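PDB 4GAX: amorpha-4,11-diene synthase from Artemisia annua, which probably cyclises farnesyl diphosphate to a sesquiterpene such as amorpha-4,11-diene or alpha-bisabolol, releasing diphosphate. Local coordinates for residues A[35-40]-A[552-557]. Residues are numbered along the deposited sequence; the frame is centred on the assembly and turned at random.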
# COMPACT_ATOMS: atom_id res chain seq x y z
N SER A 35 16.29 4.77 17.19
CA SER A 35 14.94 4.22 16.98
C SER A 35 14.11 4.56 18.21
O SER A 35 14.62 4.51 19.35
CB SER A 35 14.98 2.70 16.79
OG SER A 35 13.67 2.16 16.74
N ILE A 36 12.85 4.93 18.01
CA ILE A 36 12.01 5.32 19.14
C ILE A 36 11.43 4.09 19.83
O ILE A 36 10.86 4.18 20.92
CB ILE A 36 10.89 6.29 18.72
CG1 ILE A 36 9.86 5.58 17.84
CG2 ILE A 36 11.48 7.49 17.99
CD1 ILE A 36 8.46 5.55 18.46
N TRP A 37 11.62 2.93 19.21
CA TRP A 37 10.97 1.71 19.65
C TRP A 37 11.78 0.90 20.66
O TRP A 37 11.23 0.04 21.36
CB TRP A 37 10.64 0.86 18.43
CG TRP A 37 9.83 1.63 17.43
CD1 TRP A 37 10.29 2.22 16.28
CD2 TRP A 37 8.43 1.93 17.51
NE1 TRP A 37 9.25 2.86 15.64
CE2 TRP A 37 8.10 2.69 16.38
CE3 TRP A 37 7.43 1.61 18.43
CZ2 TRP A 37 6.80 3.15 16.14
CZ3 TRP A 37 6.14 2.07 18.20
CH2 TRP A 37 5.84 2.83 17.06
N GLY A 38 13.07 1.17 20.76
CA GLY A 38 13.91 0.43 21.69
C GLY A 38 13.97 -1.06 21.38
O GLY A 38 14.08 -1.45 20.22
N ASP A 39 13.88 -1.89 22.42
CA ASP A 39 14.01 -3.34 22.25
C ASP A 39 12.68 -4.11 22.38
O ASP A 39 12.68 -5.34 22.52
CB ASP A 39 15.02 -3.90 23.26
CG ASP A 39 16.45 -3.43 22.99
OD1 ASP A 39 17.19 -3.19 23.97
OD2 ASP A 39 16.82 -3.30 21.80
N GLN A 40 11.56 -3.39 22.32
CA GLN A 40 10.25 -3.98 22.60
C GLN A 40 9.81 -5.05 21.58
O GLN A 40 8.97 -5.90 21.88
CB GLN A 40 9.17 -2.90 22.72
CG GLN A 40 8.70 -2.32 21.38
CD GLN A 40 7.69 -1.19 21.56
OE1 GLN A 40 8.06 -0.01 21.66
NE2 GLN A 40 6.41 -1.53 21.61
N LEU A 552 -0.27 4.63 13.78
CA LEU A 552 -0.62 3.58 12.83
C LEU A 552 0.20 2.34 13.15
O LEU A 552 -0.34 1.23 13.17
CB LEU A 552 -0.35 4.02 11.38
CG LEU A 552 -1.23 5.15 10.81
CD1 LEU A 552 -0.79 5.46 9.39
CD2 LEU A 552 -2.71 4.79 10.84
N VAL A 553 1.50 2.53 13.40
CA VAL A 553 2.38 1.42 13.74
C VAL A 553 1.90 0.73 15.01
O VAL A 553 1.80 -0.50 15.07
CB VAL A 553 3.84 1.90 13.91
CG1 VAL A 553 4.74 0.74 14.33
CG2 VAL A 553 4.34 2.53 12.62
N LYS A 554 1.58 1.51 16.04
CA LYS A 554 1.10 0.93 17.29
C LYS A 554 -0.23 0.20 17.12
O LYS A 554 -0.45 -0.85 17.71
CB LYS A 554 0.97 2.00 18.38
CG LYS A 554 2.28 2.67 18.76
CD LYS A 554 2.18 3.28 20.16
CE LYS A 554 3.14 4.44 20.33
NZ LYS A 554 3.08 5.00 21.72
N SER A 555 -1.11 0.76 16.29
CA SER A 555 -2.42 0.16 16.09
C SER A 555 -2.30 -1.19 15.38
O SER A 555 -3.10 -2.10 15.60
CB SER A 555 -3.35 1.11 15.31
OG SER A 555 -3.05 1.09 13.93
N LEU A 556 -1.27 -1.32 14.54
CA LEU A 556 -1.04 -2.58 13.84
C LEU A 556 -0.21 -3.61 14.63
O LEU A 556 -0.48 -4.82 14.60
CB LEU A 556 -0.39 -2.31 12.46
CG LEU A 556 -1.37 -2.25 11.29
CD1 LEU A 556 -2.38 -1.16 11.50
CD2 LEU A 556 -0.67 -2.10 9.91
N LEU A 557 0.81 -3.14 15.35
CA LEU A 557 1.76 -4.07 15.95
C LEU A 557 1.72 -4.19 17.47
O LEU A 557 2.20 -5.17 18.04
CB LEU A 557 3.19 -3.70 15.51
CG LEU A 557 3.40 -3.74 13.99
CD1 LEU A 557 4.83 -3.39 13.66
CD2 LEU A 557 3.03 -5.11 13.43
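W37 meets the helix of residues 552-557 with the far end of its indole, the six-membered ring, which reaches V553 and K554. The closest approach is W37 CH2 to V553 CG1, 3.6 Å, and W37 CZ2 lies 3.7 Å from the same methyl. V553 CB follows at 3.8 Å from W37 CH2, so the valine offers its branch point as well as one methyl, obliquely to the ring. With CG1 anti to the backbone N of V553 (chi1 177°), that methyl is directed at the end of the indole, CB beside it. K554 touches differently: its CG sits near the ring plane, 3.9 Å from W37 CZ3, making an aliphatic edge contact, and the lysine chain continues extended beyond it. No hydrogen bond joins the two segments; the evidence is wholly for apolar contact, with 131 Å² buried in total.

The reach of the indole explains how backbones so far apart can touch, since W37 CA and K554 CA are separated by 10.2 Å. I36 CD1 covers one ring face from within the loop, 3.5 Å above the plane and over its centre. At the backbone end of the residue, W37 N donates to S35 OG, with an N-H...O angle of 163°, forming an ST turn, and a type II' beta turn runs from W37 to Q40. NE1 of the indole is hydrogen-bonded to E284 OE2, which probably limits ring rotation, while V283 and M545 add further contacts. Within the helix, L557 N donates to V553 O.

A tryptophan of the N-terminal segment thus touches both helix 547-557 and helix 282-292 and links them, consistent with the all-helical fold of plant sesquiterpene synthases, in which the N-terminal segment packs against the C-terminal catalytic domain.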